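Local structure of galectin-1 (Bufo arenarum, 1GAN) at residues A[22-27]-A[124-129]; A[27-32]-A[50-55]; A[46-51]-A[78-83]. The protein binds beta-galactosides and other complex carbohydrates as a homodimeric galectin, and may regulate cell differentiation and apoptosis. All coordinates share one frame; numbering follows the deposited sequence.

Contact 1: residues A[22-27]-A[124-129]; sequences GSIPPD and EGLQFK. Unlike the reference sequence in segment 124-129: Q127 (reference Ala).
S23 and Q127 face each other as an antiparallel hydrogen-bonded pair, joined by two backbone bonds. S23 N donates to Q127 O over 2.9 Å. The return bond, from Q127 N to S23 O, is straighter, at 162°, and lies in the carbonyl plane. One step along, G22 and F128 form a non-hydrogen-bonded pair in which the chains come close enough for G22 CA to sit 3.1 Å from Q127 O. This is the dense part of the contact. The L126 side chain packs against the same backbone: its CG meets G22 CA, its CD1 touches S23 O at 3.4 Å, and CD1 also reaches I24 CG1 at 4.1 Å, the two side chains crossing at a slant. P25 closes this end by laying CD 3.2 Å from G125 O, just where the 124-129 segment leaves one strand and starts the next.

The other face of the pair is looser and turned outward. There the S23 hydroxyl stands between its own backbone N and carbonyl carbon (chi1 45°), which swings OG back over the neighbouring strand to bond Q127 O at 3.2 Å. Q127 runs out extended from its backbone, and its amide NE2 comes to 2.8 Å from S23 OG. K129 touches G22 with CB before its chain bends off. F128 and K129 themselves meet T133 and T132 of the second subunit, K129 also through backbone bonds, so this end of the contact belongs to the dimer interface.

Q127 O thus takes two donors of one residue, S23 N and S23 OG, from opposite faces of its plane, which ties strand 16-23 to the outermost strand of this chain, 127-133, by side chain as well as backbone.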
loop_
_atom_site.group_PDB
_atom_site.type_symbol
_atom_site.label_atom_id
_atom_site.label_comp_id
_atom_site.label_asym_id
_atom_site.label_seq_id
_atom_site.Cartn_x
_atom_site.Cartn_y
_atom_site.Cartn_z
ATOM N N GLY A 22 8.508 6.265 -5.319
ATOM C CA GLY A 22 8.260 5.600 -6.578
ATOM C C GLY A 22 9.376 5.926 -7.531
ATOM O O GLY A 22 10.339 6.598 -7.171
ATOM N N SER A 23 9.233 5.429 -8.746
ATOM C CA SER A 23 10.189 5.662 -9.809
ATOM C C SER A 23 9.347 6.011 -11.034
ATOM O O SER A 23 8.276 5.419 -11.256
ATOM C CB SER A 23 11.014 4.400 -10.057
ATOM O OG SER A 23 10.158 3.269 -10.090
ATOM N N ILE A 24 9.848 6.948 -11.831
ATOM C CA ILE A 24 9.124 7.405 -13.002
ATOM C C ILE A 24 9.538 6.729 -14.306
ATOM O O ILE A 24 10.689 6.864 -14.740
ATOM C CB ILE A 24 9.289 8.918 -13.167
ATOM C CG1 ILE A 24 9.037 9.618 -11.832
ATOM C CG2 ILE A 24 8.314 9.425 -14.231
ATOM C CD1 ILE A 24 9.570 11.016 -11.785
ATOM N N PRO A 25 8.612 5.974 -14.935
ATOM C CA PRO A 25 8.845 5.270 -16.198
ATOM C C PRO A 25 9.394 6.271 -17.242
ATOM O O PRO A 25 8.949 7.433 -17.303
ATOM C CB PRO A 25 7.441 4.795 -16.576
ATOM C CG PRO A 25 6.815 4.519 -15.252
ATOM C CD PRO A 25 7.243 5.725 -14.447
ATOM N N PRO A 26 10.321 5.823 -18.109
ATOM C CA PRO A 26 10.880 6.732 -19.108
ATOM C C PRO A 26 9.838 7.164 -20.138
ATOM O O PRO A 26 9.922 8.257 -20.674
ATOM C CB PRO A 26 11.981 5.889 -19.728
ATOM C CG PRO A 26 11.344 4.546 -19.767
ATOM C CD PRO A 26 10.739 4.435 -18.383
ATOM N N ASP A 27 8.846 6.309 -20.385
ATOM C CA ASP A 27 7.783 6.599 -21.355
ATOM C C ASP A 27 6.587 7.319 -20.722
ATOM O O ASP A 27 5.491 7.291 -21.287
ATOM C CB ASP A 27 7.266 5.302 -21.991
ATOM C CG ASP A 27 8.363 4.484 -22.640
ATOM O OD1 ASP A 27 9.048 3.734 -21.914
ATOM O OD2 ASP A 27 8.543 4.572 -23.871
ATOM N N GLU A 124 -0.824 6.822 -10.298
ATOM C CA GLU A 124 -0.950 6.674 -11.740
ATOM C C GLU A 124 0.386 7.088 -12.378
ATOM O O GLU A 124 0.978 8.097 -11.994
ATOM C CB GLU A 124 -2.086 7.539 -12.250
ATOM C CG GLU A 124 -3.416 6.852 -12.141
ATOM C CD GLU A 124 -4.548 7.784 -11.773
ATOM O OE1 GLU A 124 -4.559 8.940 -12.260
ATOM O OE2 GLU A 124 -5.428 7.348 -10.987
ATOM N N GLY A 125 0.904 6.244 -13.266
ATOM C CA GLY A 125 2.159 6.524 -13.935
ATOM C C GLY A 125 3.375 6.481 -13.033
ATOM O O GLY A 125 4.454 6.928 -13.419
ATOM N N LEU A 126 3.214 5.967 -11.823
ATOM C CA LEU A 126 4.333 5.889 -10.900
ATOM C C LEU A 126 4.566 4.445 -10.532
ATOM O O LEU A 126 3.618 3.719 -10.229
ATOM C CB LEU A 126 4.026 6.683 -9.641
ATOM C CG LEU A 126 5.214 6.948 -8.726
ATOM C CD1 LEU A 126 6.309 7.646 -9.532
ATOM C CD2 LEU A 126 4.782 7.814 -7.558
ATOM N N GLN A 127 5.817 4.009 -10.604
ATOM C CA GLN A 127 6.156 2.637 -10.251
ATOM C C GLN A 127 6.449 2.636 -8.757
ATOM O O GLN A 127 7.486 3.134 -8.305
ATOM C CB GLN A 127 7.364 2.154 -11.040
ATOM C CG GLN A 127 7.715 0.708 -10.781
ATOM C CD GLN A 127 9.037 0.283 -11.419
ATOM O OE1 GLN A 127 9.368 -0.908 -11.437
ATOM N NE2 GLN A 127 9.802 1.249 -11.936
ATOM N N PHE A 128 5.465 2.151 -8.005
ATOM C CA PHE A 128 5.474 2.061 -6.547
ATOM C C PHE A 128 6.712 1.406 -5.910
ATOM O O PHE A 128 7.160 0.338 -6.335
ATOM C CB PHE A 128 4.159 1.351 -6.138
ATOM C CG PHE A 128 4.169 0.736 -4.770
ATOM C CD1 PHE A 128 4.109 1.520 -3.644
ATOM C CD2 PHE A 128 4.269 -0.634 -4.623
ATOM C CE1 PHE A 128 4.158 0.944 -2.388
ATOM C CE2 PHE A 128 4.320 -1.214 -3.379
ATOM C CZ PHE A 128 4.268 -0.427 -2.259
ATOM N N LYS A 129 7.283 2.063 -4.909
ATOM C CA LYS A 129 8.420 1.491 -4.198
ATOM C C LYS A 129 8.060 1.302 -2.710
ATOM O O LYS A 129 8.399 0.286 -2.111
ATOM C CB LYS A 129 9.668 2.357 -4.354
ATOM C CG LYS A 129 10.981 1.625 -4.083
ATOM C CD LYS A 129 11.348 1.572 -2.606
ATOM C CE LYS A 129 12.204 0.333 -2.311
ATOM N NZ LYS A 129 12.655 0.287 -0.888
#

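Contact 2: residues A[27-32]-A[50-55]; sequences DCKGFA and FDLHGD. With GAL (beta-D-galactopyranose), chain C.
K29 O receives two successive backbone N-H groups from the corner at F50 and D51. F50 N gives the stronger bond, 2.9 Å to K29 O, although it approaches from above the carbonyl plane, 43° out of it. D51 N adds a weak bond, long at 3.3 Å yet nearly straight. One carbonyl thus accepts from both residues of the corner.

Beside this bond the F50 ring lies along the backbone of 28-30. CG is turned to the side of the backbone N, anti to the carbonyl carbon (chi1 -68°), which directs the ring back toward C28. Its CD2 comes 3.3 Å from C28 O, reaching it obliquely, while K29 C and G30 N sit at the ring edge. The C28 sulfur also meets the edge, with SG 3.6 Å from F50 CE2, a Cys sulfur-aromatic contact. On the outer side, K29 lays its aliphatic chain across the corner: CB is 3.5 Å from D51 O, and CE passes L52 CD1 at 4.2 Å. NZ and the D51 carboxylate carry opposite charges but stay apart.

Beyond L52 the chain folds into a type I' turn, L52 to D55, closed by backbone bonds in both directions between its two end residues. The turn presents H53, one of the residues of the beta-galactoside site, to the sugar: galactose O2 lies over one ring face, 3.3 Å from H53 NE2, and L52 CD1 covers the opposite face, toward its rim, so the imidazole lies between leucine methyl and sugar. D55 OD1 makes salt bridges to R74 and K58, which probably steady the end of the turn.

From here 30-32 runs on as strand 30-35, backbone-bonded to strand 41-49 through F31 and A48 and to strand 118-124 through A32 and E124, while the 50-55 loop leads on to strand 58-65.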
loop_
_atom_site.group_PDB
_atom_site.type_symbol
_atom_site.label_atom_id
_atom_site.label_comp_id
_atom_site.label_asym_id
_atom_site.label_seq_id
_atom_site.Cartn_x
_atom_site.Cartn_y
_atom_site.Cartn_z
ATOM N N ASP A 27 8.846 6.309 -20.385
ATOM C CA ASP A 27 7.783 6.599 -21.355
ATOM C C ASP A 27 6.587 7.319 -20.722
ATOM O O ASP A 27 5.491 7.291 -21.287
ATOM C CB ASP A 27 7.266 5.302 -21.991
ATOM C CG ASP A 27 8.363 4.484 -22.640
ATOM O OD1 ASP A 27 9.048 3.734 -21.914
ATOM O OD2 ASP A 27 8.543 4.572 -23.871
ATOM N N CYS A 28 6.799 7.951 -19.563
ATOM C CA CYS A 28 5.736 8.642 -18.831
ATOM C C CYS A 28 5.617 10.156 -19.065
ATOM O O CYS A 28 6.564 10.925 -18.835
ATOM C CB CYS A 28 5.827 8.296 -17.325
ATOM S SG CYS A 28 5.676 9.660 -16.097
ATOM N N LYS A 29 4.428 10.556 -19.515
ATOM C CA LYS A 29 4.075 11.948 -19.802
ATOM C C LYS A 29 3.663 12.689 -18.527
ATOM O O LYS A 29 3.444 13.905 -18.536
ATOM C CB LYS A 29 2.924 11.987 -20.824
ATOM C CG LYS A 29 3.127 10.997 -21.980
ATOM C CD LYS A 29 2.536 11.447 -23.312
ATOM C CE LYS A 29 1.025 11.381 -23.324
ATOM N NZ LYS A 29 0.438 11.734 -24.666
ATOM N N GLY A 30 3.518 11.940 -17.444
ATOM C CA GLY A 30 3.122 12.514 -16.178
ATOM C C GLY A 30 2.712 11.413 -15.220
ATOM O O GLY A 30 2.560 10.265 -15.614
ATOM N N PHE A 31 2.618 11.744 -13.943
ATOM C CA PHE A 31 2.200 10.789 -12.939
ATOM C C PHE A 31 1.279 11.518 -11.965
ATOM O O PHE A 31 1.325 12.749 -11.857
ATOM C CB PHE A 31 3.409 10.131 -12.244
ATOM C CG PHE A 31 4.150 11.015 -11.278
ATOM C CD1 PHE A 31 3.690 11.189 -9.967
ATOM C CD2 PHE A 31 5.348 11.621 -11.651
ATOM C CE1 PHE A 31 4.418 11.959 -9.035
ATOM C CE2 PHE A 31 6.088 12.394 -10.730
ATOM C CZ PHE A 31 5.622 12.563 -9.423
ATOM N N ALA A 32 0.406 10.771 -11.295
ATOM C CA ALA A 32 -0.516 11.368 -10.347
ATOM C C ALA A 32 -0.613 10.555 -9.079
ATOM O O ALA A 32 -0.406 9.334 -9.104
ATOM C CB ALA A 32 -1.886 11.491 -10.981
ATOM N N PHE A 50 4.880 16.197 -17.383
ATOM C CA PHE A 50 6.117 16.468 -18.117
ATOM C C PHE A 50 5.748 17.110 -19.476
ATOM O O PHE A 50 6.385 18.078 -19.924
ATOM C CB PHE A 50 6.883 15.160 -18.363
ATOM C CG PHE A 50 7.431 14.527 -17.120
ATOM C CD1 PHE A 50 8.539 15.068 -16.483
ATOM C CD2 PHE A 50 6.876 13.349 -16.617
ATOM C CE1 PHE A 50 9.098 14.445 -15.362
ATOM C CE2 PHE A 50 7.433 12.721 -15.493
ATOM C CZ PHE A 50 8.542 13.267 -14.870
ATOM N N ASP A 51 4.723 16.543 -20.114
ATOM C CA ASP A 51 4.213 16.985 -21.403
ATOM C C ASP A 51 2.840 16.318 -21.488
ATOM O O ASP A 51 2.696 15.226 -22.048
ATOM C CB ASP A 51 5.115 16.465 -22.528
ATOM C CG ASP A 51 4.835 17.116 -23.882
ATOM O OD1 ASP A 51 3.709 17.594 -24.131
ATOM O OD2 ASP A 51 5.760 17.116 -24.722
ATOM N N LEU A 52 1.837 16.994 -20.937
ATOM C CA LEU A 52 0.482 16.468 -20.872
ATOM C C LEU A 52 -0.569 17.563 -20.925
ATOM O O LEU A 52 -0.490 18.556 -20.209
ATOM C CB LEU A 52 0.314 15.704 -19.562
ATOM C CG LEU A 52 -0.964 14.895 -19.421
ATOM C CD1 LEU A 52 -0.990 13.889 -20.590
ATOM C CD2 LEU A 52 -1.023 14.187 -18.073
ATOM N N HIS A 53 -1.575 17.365 -21.767
ATOM C CA HIS A 53 -2.668 18.323 -21.910
ATOM C C HIS A 53 -2.174 19.745 -22.117
ATOM O O HIS A 53 -2.824 20.700 -21.714
ATOM C CB HIS A 53 -3.577 18.250 -20.677
ATOM C CG HIS A 53 -4.070 16.869 -20.386
ATOM N ND1 HIS A 53 -3.671 16.152 -19.279
ATOM C CD2 HIS A 53 -4.895 16.055 -21.087
ATOM C CE1 HIS A 53 -4.227 14.953 -19.310
ATOM N NE2 HIS A 53 -4.975 14.870 -20.397
ATOM N N GLY A 54 -0.993 19.894 -22.692
ATOM C CA GLY A 54 -0.495 21.235 -22.917
ATOM C C GLY A 54 0.455 21.720 -21.851
ATOM O O GLY A 54 1.180 22.699 -22.053
ATOM N N ASP A 55 0.435 21.080 -20.693
ATOM C CA ASP A 55 1.344 21.475 -19.638
ATOM C C ASP A 55 2.681 20.775 -19.830
ATOM O O ASP A 55 2.729 19.596 -20.165
ATOM C CB ASP A 55 0.773 21.146 -18.276
ATOM C CG ASP A 55 -0.308 22.092 -17.872
ATOM O OD1 ASP A 55 0.018 23.121 -17.293
ATOM O OD2 ASP A 55 -1.490 21.815 -18.121
HETATM C C1 GAL C . -7.574 17.050 -16.708
HETATM C C2 GAL C . -6.888 15.682 -16.848
HETATM C C3 GAL C . -7.169 14.799 -15.629
HETATM C C4 GAL C . -6.754 15.535 -14.367
HETATM C C5 GAL C . -7.463 16.890 -14.311
HETATM C C6 GAL C . -7.075 17.708 -13.124
HETATM O O2 GAL C . -7.315 15.031 -18.032
HETATM O O3 GAL C . -6.413 13.605 -15.718
HETATM O O4 GAL C . -5.344 15.714 -14.371
HETATM O O5 GAL C . -7.151 17.677 -15.484
HETATM O O6 GAL C . -7.861 18.882 -13.077
#

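Contact 3: residues A[46-51]-A[78-83]; sequences FNARFD and FPFQQG. With GAL (beta-D-galactopyranose), chain C; NDG (2-acetamido-2-deoxy-alpha-D-glucopyranose), chain B.
F78 CG lies anti to its backbone N (chi1 -169°), reaching its ring inward, whereas F80 takes a different setting, CG anti to the carbonyl carbon (chi1 -50°), with its CB directed toward the strand. The two rings meet F50 and A48 respectively. F78 turns its edge to the face of F50 in an offset edge-to-face pair, centroids 5.3 Å apart and planes at 77°, with F78 CZ 3.5 Å from F50 CD1. Its CE2 also comes 3.3 Å from R49 O. Q82 covers the opposite face of F50: its CG stands over the ring centre in a CH-pi contact, 3.7 Å from the centroid, and its NE2 donates a hydrogen bond to C28 O. F80 rests CE2 against A48 CB at 3.8 Å and meets F46 edge-on through CZ.

In this galectin beta-sandwich, the loop 78-83 between strands 68-75 and 85-92 thus packs on the inward side of strand 41-49, and N47 and R49 point to the sugar on its other side. R49 runs out extended from CG to NE and grips N47 OD1 side-on with NE and NH2, both bonds in the guanidinium plane. NH2 bonds galactose O4 at 2.7 Å and also O5; NH1 hydrogen-bonds O3 of the N-acetylglucosamine (NDG) at 2.9 Å, with GAL O4 and NDG O3 both at the guanidinium edge. E72 bonds both sugars.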
loop_
_atom_site.group_PDB
_atom_site.type_symbol
_atom_site.label_atom_id
_atom_site.label_comp_id
_atom_site.label_asym_id
_atom_site.label_seq_id
_atom_site.Cartn_x
_atom_site.Cartn_y
_atom_site.Cartn_z
ATOM N N PHE A 46 -2.828 15.094 -7.234
ATOM C CA PHE A 46 -1.528 15.711 -7.483
ATOM C C PHE A 46 -0.992 15.144 -8.799
ATOM O O PHE A 46 -0.590 13.979 -8.871
ATOM C CB PHE A 46 -0.601 15.380 -6.326
ATOM C CG PHE A 46 0.821 15.802 -6.545
ATOM C CD1 PHE A 46 1.731 14.934 -7.156
ATOM C CD2 PHE A 46 1.266 17.054 -6.112
ATOM C CE1 PHE A 46 3.059 15.295 -7.336
ATOM C CE2 PHE A 46 2.591 17.426 -6.284
ATOM C CZ PHE A 46 3.495 16.539 -6.901
ATOM N N ASN A 47 -0.946 15.982 -9.831
ATOM C CA ASN A 47 -0.538 15.550 -11.165
ATOM C C ASN A 47 0.726 16.257 -11.690
ATOM O O ASN A 47 0.693 17.429 -12.054
ATOM C CB ASN A 47 -1.754 15.801 -12.077
ATOM C CG ASN A 47 -1.644 15.191 -13.476
ATOM O OD1 ASN A 47 -2.443 15.535 -14.344
ATOM N ND2 ASN A 47 -0.716 14.272 -13.691
ATOM N N ALA A 48 1.849 15.552 -11.719
ATOM C CA ALA A 48 3.090 16.136 -12.232
ATOM C C ALA A 48 3.102 15.875 -13.727
ATOM O O ALA A 48 3.178 14.738 -14.147
ATOM C CB ALA A 48 4.291 15.484 -11.581
ATOM N N ARG A 49 3.014 16.921 -14.532
ATOM C CA ARG A 49 2.985 16.772 -15.983
ATOM C C ARG A 49 4.297 17.148 -16.667
ATOM O O ARG A 49 4.796 18.275 -16.524
ATOM C CB ARG A 49 1.853 17.624 -16.559
ATOM C CG ARG A 49 0.470 17.138 -16.173
ATOM C CD ARG A 49 -0.588 18.148 -16.473
ATOM N NE ARG A 49 -1.876 17.727 -15.925
ATOM C CZ ARG A 49 -3.057 18.249 -16.269
ATOM N NH1 ARG A 49 -3.130 19.237 -17.160
ATOM N NH2 ARG A 49 -4.175 17.716 -15.812
ATOM N N PHE A 50 4.880 16.197 -17.383
ATOM C CA PHE A 50 6.117 16.468 -18.117
ATOM C C PHE A 50 5.748 17.110 -19.476
ATOM O O PHE A 50 6.385 18.078 -19.924
ATOM C CB PHE A 50 6.883 15.160 -18.363
ATOM C CG PHE A 50 7.431 14.527 -17.120
ATOM C CD1 PHE A 50 8.539 15.068 -16.483
ATOM C CD2 PHE A 50 6.876 13.349 -16.617
ATOM C CE1 PHE A 50 9.098 14.445 -15.362
ATOM C CE2 PHE A 50 7.433 12.721 -15.493
ATOM C CZ PHE A 50 8.542 13.267 -14.870
ATOM N N ASP A 51 4.723 16.543 -20.114
ATOM C CA ASP A 51 4.213 16.985 -21.403
ATOM C C ASP A 51 2.840 16.318 -21.488
ATOM O O ASP A 51 2.696 15.226 -22.048
ATOM C CB ASP A 51 5.115 16.465 -22.528
ATOM C CG ASP A 51 4.835 17.116 -23.882
ATOM O OD1 ASP A 51 3.709 17.594 -24.131
ATOM O OD2 ASP A 51 5.760 17.116 -24.722
ATOM N N PHE A 78 9.019 22.198 -10.033
ATOM C CA PHE A 78 8.902 20.899 -10.661
ATOM C C PHE A 78 10.235 20.209 -10.473
ATOM O O PHE A 78 11.080 20.237 -11.360
ATOM C CB PHE A 78 8.591 21.058 -12.137
ATOM C CG PHE A 78 8.187 19.785 -12.810
ATOM C CD1 PHE A 78 9.137 18.926 -13.332
ATOM C CD2 PHE A 78 6.846 19.477 -12.982
ATOM C CE1 PHE A 78 8.758 17.783 -14.025
ATOM C CE2 PHE A 78 6.455 18.323 -13.685
ATOM C CZ PHE A 78 7.412 17.487 -14.202
ATOM N N PRO A 79 10.446 19.575 -9.311
ATOM C CA PRO A 79 11.712 18.889 -9.040
ATOM C C PRO A 79 11.737 17.431 -9.510
ATOM O O PRO A 79 12.215 16.550 -8.781
ATOM C CB PRO A 79 11.787 18.967 -7.523
ATOM C CG PRO A 79 10.355 18.670 -7.152
ATOM C CD PRO A 79 9.573 19.545 -8.118
ATOM N N PHE A 80 11.256 17.162 -10.717
ATOM C CA PHE A 80 11.225 15.790 -11.191
ATOM C C PHE A 80 11.901 15.646 -12.526
ATOM O O PHE A 80 11.885 16.579 -13.325
ATOM C CB PHE A 80 9.783 15.321 -11.353
ATOM C CG PHE A 80 8.931 15.585 -10.166
ATOM C CD1 PHE A 80 9.226 14.999 -8.944
ATOM C CD2 PHE A 80 7.809 16.399 -10.281
ATOM C CE1 PHE A 80 8.411 15.211 -7.844
ATOM C CE2 PHE A 80 6.994 16.617 -9.203
ATOM C CZ PHE A 80 7.290 16.021 -7.976
ATOM N N GLN A 81 12.454 14.459 -12.772
ATOM C CA GLN A 81 13.105 14.146 -14.033
ATOM C C GLN A 81 12.722 12.724 -14.372
ATOM O O GLN A 81 12.780 11.847 -13.517
ATOM C CB GLN A 81 14.629 14.252 -13.932
ATOM C CG GLN A 81 15.344 13.919 -15.264
ATOM C CD GLN A 81 16.883 13.962 -15.189
ATOM O OE1 GLN A 81 17.476 13.968 -14.102
ATOM N NE2 GLN A 81 17.529 13.981 -16.355
ATOM N N GLN A 82 12.292 12.496 -15.605
ATOM C CA GLN A 82 11.918 11.154 -16.033
ATOM C C GLN A 82 13.013 10.137 -15.735
ATOM O O GLN A 82 14.198 10.478 -15.664
ATOM C CB GLN A 82 11.593 11.140 -17.517
ATOM C CG GLN A 82 10.195 11.613 -17.828
ATOM C CD GLN A 82 10.053 11.978 -19.279
ATOM O OE1 GLN A 82 10.867 12.738 -19.810
ATOM N NE2 GLN A 82 9.026 11.446 -19.935
ATOM N N GLY A 83 12.609 8.898 -15.498
ATOM C CA GLY A 83 13.577 7.876 -15.196
ATOM C C GLY A 83 14.132 8.018 -13.794
ATOM O O GLY A 83 14.778 7.089 -13.311
HETATM C C1 GAL C . -7.574 17.050 -16.708
HETATM C C2 GAL C . -6.888 15.682 -16.848
HETATM C C3 GAL C . -7.169 14.799 -15.629
HETATM C C4 GAL C . -6.754 15.535 -14.367
HETATM C C5 GAL C . -7.463 16.890 -14.311
HETATM C C6 GAL C . -7.075 17.708 -13.124
HETATM O O2 GAL C . -7.315 15.031 -18.032
HETATM O O3 GAL C . -6.413 13.605 -15.718
HETATM O O4 GAL C . -5.344 15.714 -14.371
HETATM O O5 GAL C . -7.151 17.677 -15.484
HETATM O O6 GAL C . -7.861 18.882 -13.077
HETATM C C1 NDG B . -8.243 21.506 -19.596
HETATM C C2 NDG B . -7.353 21.571 -18.352
HETATM C C3 NDG B . -6.717 20.211 -18.113
HETATM C C4 NDG B . -7.800 19.167 -17.896
HETATM C C5 NDG B . -8.768 19.170 -19.106
HETATM C C6 NDG B . -10.007 18.300 -18.874
HETATM C C7 NDG B . -6.596 23.857 -18.343
HETATM C C8 NDG B . -5.469 24.855 -18.558
HETATM O O5 NDG B . -9.265 20.513 -19.387
HETATM O O3 NDG B . -5.860 20.258 -16.991
HETATM O O4 NDG B . -7.175 17.866 -17.762
HETATM O O6 NDG B . -10.784 18.759 -17.757
HETATM O O7 NDG B . -7.708 24.252 -18.004
HETATM N N2 NDG B . -6.321 22.574 -18.536
HETATM O O1 NDG B . -7.479 21.024 -20.643
#

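In the fold
The F50 ring joins all three: contacts 2 and 3 share it, and I24 CG2 of contact 1 packs on F50 CE2 at 3.6 Å. Contacts 2 and 3 lie closest, centres about 7 Å apart, coupled by C28 O and Q82 NE2 at 2.7 Å and by F31 O and A48 N at 2.9 Å. Contact 1 stands farther off, centre to centre about 12 Å from contact 2 and about 10 Å from contact 3, yet E124 N meets A32 O at 2.8 Å. Contacts 2 and 3 both reach galactose, through H53 and R49; of contact 1's touching residues, G125 is about 11 Å from it and I24 about 7 Å from A48, side chain to side chain.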